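Local coordinates for DUF4595 domain-containing protein (Bacteroides vulgatus, PDB 3TZG) that is of unknown function but folds into a porin-like antiparallel beta barrel, probably related to membrane beta-barrel proteins, at residues A219-D224 / V229-L234. Sequence-based numbering, arbitrary orientation.
Sequences ANYRLD and VRIEVL
Asn220 and Glu232 face each other as a hydrogen-bonded pair of two antiparallel strands, where Asn220 N reaches Glu232 O at 2.7 Å and Glu232 N returns to Asn220 O at 2.8 Å. Their side chains run alongside each other, and a weak bond of 3.4 Å from Asn220 ND2 to Glu232 OE1 suits an amide beside a carboxylate. Next to them on this face, Arg222 and Arg230 lay their guanidinium groups flat on one another, centres 3.7 Å apart and planes 14° from parallel. Arg222 CG sits between its backbone N and carbonyl carbon (chi1 49°) while Arg230 CG is anti to its N (chi1 -171°), and both chains bend at chi3, which brings the two ends together. Nearby negative charge probably eases the stacking of two cations: Glu232 OE2 lies 3.2 Å from Arg230 NH1, well out of the guanidinium plane, and Asp245 forms a long, weak ion pair with Arg230, although Arg243 adds a further positive charge beside it. Replacing Arg230 with an alanine would probably leave the Arg222 guanidinium without its flat partner and take from Glu232 the charge beside its OE2. The other face is apolar, with Ala219 and Ile231 buried. There the branched isoleucine offers CG2 to Tyr221 CE1 at 3.6 Å and sets CG1 at the ring edge, while Val175 packs against both and the tyrosine hydroxyl bonds to Pro201 O. Toward the connecting turn the contact loosens: Asp224, a charged side chain that suits this exposed end, meets the Val229 methyl groups through CB. Here Arg222 O accepts from Val229 N (2.9 Å) and weakly from Arg230 N, so two residues face one. This is a classic beta bulge, set in a beta hairpin of the antiparallel barrel wall.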
loop_
_atom_site.group_PDB
_atom_site.type_symbol
_atom_site.label_atom_id
_atom_site.label_comp_id
_atom_site.label_asym_id
_atom_site.label_seq_id
_atom_site.Cartn_x
_atom_site.Cartn_y
_atom_site.Cartn_z
ATOM N N ALA A 219 -11.521 4.931 10.565
ATOM C CA ALA A 219 -11.518 5.332 9.163
ATOM C C ALA A 219 -12.867 5.896 8.807
ATOM O O ALA A 219 -13.884 5.312 9.147
ATOM C CB ALA A 219 -11.176 4.160 8.280
ATOM N N ASN A 220 -12.887 7.042 8.182
ATOM C CA ASN A 220 -14.131 7.700 7.833
ATOM C C ASN A 220 -14.209 7.936 6.291
ATOM O O ASN A 220 -13.305 8.541 5.685
ATOM C CB ASN A 220 -14.258 9.017 8.616
ATOM C CG ASN A 220 -15.565 9.689 8.370
ATOM O OD1 ASN A 220 -16.627 9.158 8.720
ATOM N ND2 ASN A 220 -15.525 10.800 7.660
ATOM N N TYR A 221 -15.308 7.448 5.671
ATOM C CA TYR A 221 -15.470 7.543 4.237
ATOM C C TYR A 221 -16.721 8.294 3.847
ATOM O O TYR A 221 -17.804 7.918 4.300
ATOM C CB TYR A 221 -15.537 6.133 3.616
ATOM C CG TYR A 221 -14.490 5.168 4.097
ATOM C CD1 TYR A 221 -13.234 5.116 3.495
ATOM C CD2 TYR A 221 -14.760 4.277 5.133
ATOM C CE1 TYR A 221 -12.258 4.227 3.936
ATOM C CE2 TYR A 221 -13.793 3.381 5.582
ATOM C CZ TYR A 221 -12.542 3.359 4.978
ATOM O OH TYR A 221 -11.573 2.494 5.407
ATOM N N ARG A 222 -16.613 9.296 2.972
ATOM C CA ARG A 222 -17.819 9.907 2.410
ATOM C C ARG A 222 -17.947 9.402 0.994
ATOM O O ARG A 222 -16.964 9.401 0.235
ATOM C CB ARG A 222 -17.912 11.430 2.500
ATOM C CG ARG A 222 -16.737 12.237 2.045
ATOM C CD ARG A 222 -16.958 13.696 2.434
ATOM N NE ARG A 222 -17.272 13.863 3.861
ATOM C CZ ARG A 222 -17.483 15.044 4.441
ATOM N NH1 ARG A 222 -17.382 16.168 3.732
ATOM N NH2 ARG A 222 -17.787 15.111 5.739
ATOM N N LEU A 223 -19.140 8.845 0.701
ATOM C CA LEU A 223 -19.461 8.154 -0.542
ATOM C C LEU A 223 -20.408 8.957 -1.408
ATOM O O LEU A 223 -21.436 9.439 -0.931
ATOM C CB LEU A 223 -20.094 6.784 -0.223
ATOM C CG LEU A 223 -19.257 5.794 0.605
ATOM C CD1 LEU A 223 -20.150 4.854 1.345
ATOM C CD2 LEU A 223 -18.279 5.001 -0.246
ATOM N N ASP A 224 -20.038 9.107 -2.679
ATOM C CA ASP A 224 -20.834 9.784 -3.703
ATOM C C ASP A 224 -21.318 8.704 -4.643
ATOM O O ASP A 224 -20.521 8.128 -5.386
ATOM C CB ASP A 224 -20.010 10.878 -4.407
ATOM C CG ASP A 224 -20.771 12.132 -4.799
ATOM O OD1 ASP A 224 -21.785 12.013 -5.527
ATOM O OD2 ASP A 224 -20.307 13.241 -4.446
ATOM N N VAL A 229 -15.382 9.270 -2.189
ATOM C CA VAL A 229 -14.830 10.528 -2.707
ATOM C C VAL A 229 -13.938 11.182 -1.645
ATOM O O VAL A 229 -13.235 12.144 -1.955
ATOM C CB VAL A 229 -15.904 11.505 -3.237
ATOM C CG1 VAL A 229 -16.449 10.998 -4.555
ATOM C CG2 VAL A 229 -17.033 11.733 -2.238
ATOM N N ARG A 230 -13.927 10.633 -0.415
ATOM C CA ARG A 230 -13.027 11.082 0.645
ATOM C C ARG A 230 -12.732 9.937 1.620
ATOM O O ARG A 230 -13.656 9.311 2.152
ATOM C CB ARG A 230 -13.562 12.303 1.414
ATOM C CG ARG A 230 -12.504 12.852 2.354
ATOM C CD ARG A 230 -13.063 13.569 3.525
ATOM N NE ARG A 230 -13.328 14.974 3.257
ATOM C CZ ARG A 230 -13.898 15.796 4.140
ATOM N NH1 ARG A 230 -14.304 15.331 5.336
ATOM N NH2 ARG A 230 -14.124 17.068 3.824
ATOM N N ILE A 231 -11.436 9.701 1.869
ATOM C CA ILE A 231 -10.938 8.707 2.827
ATOM C C ILE A 231 -10.203 9.451 3.933
ATOM O O ILE A 231 -9.293 10.221 3.639
ATOM C CB ILE A 231 -10.045 7.621 2.171
ATOM C CG1 ILE A 231 -10.771 6.923 0.974
ATOM C CG2 ILE A 231 -9.606 6.605 3.231
ATOM C CD1 ILE A 231 -9.949 5.933 0.209
ATOM N N GLU A 232 -10.624 9.261 5.193
ATOM C CA GLU A 232 -10.005 9.915 6.355
ATOM C C GLU A 232 -9.651 8.931 7.427
ATOM O O GLU A 232 -10.379 7.965 7.628
ATOM C CB GLU A 232 -10.923 10.970 6.968
ATOM C CG GLU A 232 -10.926 12.299 6.259
ATOM C CD GLU A 232 -11.824 13.332 6.907
ATOM O OE1 GLU A 232 -12.837 12.941 7.534
ATOM O OE2 GLU A 232 -11.533 14.542 6.751
ATOM N N VAL A 233 -8.555 9.179 8.138
ATOM C CA VAL A 233 -8.147 8.322 9.250
ATOM C C VAL A 233 -7.964 9.254 10.458
ATOM O O VAL A 233 -7.155 10.188 10.419
ATOM C CB VAL A 233 -6.907 7.440 8.924
ATOM C CG1 VAL A 233 -6.466 6.638 10.153
ATOM C CG2 VAL A 233 -7.203 6.502 7.744
ATOM N N LEU A 234 -8.783 9.053 11.486
ATOM C CA LEU A 234 -8.788 9.914 12.671
ATOM C C LEU A 234 -8.413 9.192 13.978
ATOM O O LEU A 234 -8.770 8.029 14.196
ATOM C CB LEU A 234 -10.180 10.522 12.874
ATOM C CG LEU A 234 -10.732 11.390 11.785
ATOM C CD1 LEU A 234 -12.174 11.112 11.617
ATOM C CD2 LEU A 234 -10.473 12.870 12.061
#